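PDB 6U9J: heme utilization carrier protein from Escherichia coli O157:H7, which probably binds heme in the cytosol and carries it during heme uptake and use, apparently in connection with anaerobic heme degradation. Local coordinates for residues A[22-25]-A[26-30]. Residues are numbered along the deposited sequence; the frame is centred on the assembly and turned at random.
Sequences YNTT and LLEVV
Thr25 caps the N-terminus of helix 26-31 by turning its hydroxyl toward the amide of Glu28, three residues on. From CB, OG1 is placed between the backbone N and the carbonyl carbon (chi1 72°), which brings it over the first turn. At that spot OG1 accepts the N-H of Glu28 at 3.1 Å in a nearly straight bond (162° at the hydrogen), so a side chain supplies an acceptor to an amide of the first turn. Leu27 CB (3.9 Å) and Glu28 CB (3.6 Å) also approach Thr25 OG1. Thr25 O opens the regular helical pattern by accepting from Val29 N at 3.2 Å; Val30 N to Leu26 O follows. Thr24 divides its two branches between the next residues: OG1 rests 3.7 Å from Glu28 CB, the two side chains crossing at about a right angle, while the methyl CG2 meets Val29 CG2 at 4.0 Å. Just before this, Asn23 ends helix 15-22 with positive phi in a Schellman motif, so only Asn23 and Thr24 lie between Tyr22 at the C-cap and the N-cap Thr25. Beyond the cap, Val29 packs on Val18 and Ala19 of helix 15-22 and on Leu7 of helix 3-7. Leu26 bridges helix 15-22 and strand 114-122, and Leu27 and Val30 lie against strands 103-111 and 114-122, seating the short helix between the N-terminal helices and the six-stranded antiparallel sheet.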
loop_
_atom_site.group_PDB
_atom_site.type_symbol
_atom_site.label_atom_id
_atom_site.label_comp_id
_atom_site.label_asym_id
_atom_site.label_seq_id
_atom_site.Cartn_x
_atom_site.Cartn_y
_atom_site.Cartn_z
ATOM N N TYR A 22 -3.853 -24.397 -6.982
ATOM C CA TYR A 22 -3.855 -24.880 -8.357
ATOM C C TYR A 22 -2.568 -24.562 -9.104
ATOM O O TYR A 22 -2.467 -24.880 -10.296
ATOM C CB TYR A 22 -5.045 -24.294 -9.120
ATOM C CG TYR A 22 -6.221 -25.234 -9.232
ATOM C CD1 TYR A 22 -7.160 -25.324 -8.213
ATOM C CD2 TYR A 22 -6.389 -26.034 -10.352
ATOM C CE1 TYR A 22 -8.237 -26.188 -8.310
ATOM C CE2 TYR A 22 -7.463 -26.900 -10.460
ATOM C CZ TYR A 22 -8.384 -26.973 -9.437
ATOM O OH TYR A 22 -9.452 -27.832 -9.538
ATOM N N ASN A 23 -1.590 -23.943 -8.441
ATOM C CA ASN A 23 -0.300 -23.627 -9.056
ATOM C C ASN A 23 -0.478 -22.889 -10.385
ATOM O O ASN A 23 0.134 -23.224 -11.402
ATOM C CB ASN A 23 0.539 -24.897 -9.233
ATOM C CG ASN A 23 0.836 -25.592 -7.915
ATOM O OD1 ASN A 23 1.682 -25.141 -7.144
ATOM N ND2 ASN A 23 0.150 -26.704 -7.658
ATOM N N THR A 24 -1.340 -21.874 -10.371
ATOM C CA THR A 24 -1.576 -21.035 -11.539
ATOM C C THR A 24 -1.652 -19.582 -11.066
ATOM O O THR A 24 -1.347 -19.268 -9.910
ATOM C CB THR A 24 -2.832 -21.502 -12.292
ATOM O OG1 THR A 24 -2.890 -20.869 -13.579
ATOM C CG2 THR A 24 -4.098 -21.189 -11.502
ATOM N N THR A 25 -2.050 -18.682 -11.965
ATOM C CA THR A 25 -2.111 -17.260 -11.659
ATOM C C THR A 25 -3.496 -16.857 -11.167
ATOM O O THR A 25 -4.504 -17.482 -11.500
ATOM C CB THR A 25 -1.749 -16.416 -12.884
ATOM O OG1 THR A 25 -2.810 -16.480 -13.850
ATOM C CG2 THR A 25 -0.464 -16.937 -13.517
ATOM N N LEU A 26 -3.527 -15.778 -10.378
ATOM C CA LEU A 26 -4.806 -15.227 -9.938
ATOM C C LEU A 26 -5.681 -14.834 -11.122
ATOM O O LEU A 26 -6.906 -15.001 -11.077
ATOM C CB LEU A 26 -4.580 -14.032 -9.017
ATOM C CG LEU A 26 -5.814 -13.313 -8.483
ATOM C CD1 LEU A 26 -6.620 -14.242 -7.571
ATOM C CD2 LEU A 26 -5.397 -12.055 -7.730
ATOM N N LEU A 27 -5.081 -14.302 -12.191
ATOM C CA LEU A 27 -5.887 -13.949 -13.358
ATOM C C LEU A 27 -6.595 -15.168 -13.940
ATOM O O LEU A 27 -7.781 -15.100 -14.284
ATOM C CB LEU A 27 -5.026 -13.274 -14.428
ATOM C CG LEU A 27 -5.780 -12.892 -15.708
ATOM C CD1 LEU A 27 -6.974 -11.983 -15.403
ATOM C CD2 LEU A 27 -4.837 -12.221 -16.690
ATOM N N GLU A 28 -5.886 -16.290 -14.075
ATOM C CA GLU A 28 -6.535 -17.473 -14.631
ATOM C C GLU A 28 -7.672 -17.958 -13.737
ATOM O O GLU A 28 -8.709 -18.395 -14.241
ATOM C CB GLU A 28 -5.515 -18.588 -14.862
ATOM C CG GLU A 28 -6.034 -19.676 -15.795
ATOM C CD GLU A 28 -6.253 -19.167 -17.213
ATOM O OE1 GLU A 28 -7.216 -19.623 -17.871
ATOM O OE2 GLU A 28 -5.467 -18.306 -17.667
ATOM N N VAL A 29 -7.509 -17.865 -12.416
ATOM C CA VAL A 29 -8.613 -18.193 -11.511
ATOM C C VAL A 29 -9.788 -17.252 -11.745
ATOM O O VAL A 29 -10.941 -17.679 -11.862
ATOM C CB VAL A 29 -8.143 -18.139 -10.050
ATOM C CG1 VAL A 29 -9.337 -18.271 -9.088
ATOM C CG2 VAL A 29 -7.102 -19.212 -9.791
ATOM N N VAL A 30 -9.508 -15.949 -11.822
ATOM C CA VAL A 30 -10.588 -14.981 -11.965
ATOM C C VAL A 30 -11.354 -15.208 -13.264
ATOM O O VAL A 30 -12.580 -15.054 -13.309
ATOM C CB VAL A 30 -10.024 -13.551 -11.865
ATOM C CG1 VAL A 30 -11.021 -12.549 -12.407
ATOM C CG2 VAL A 30 -9.695 -13.240 -10.403
#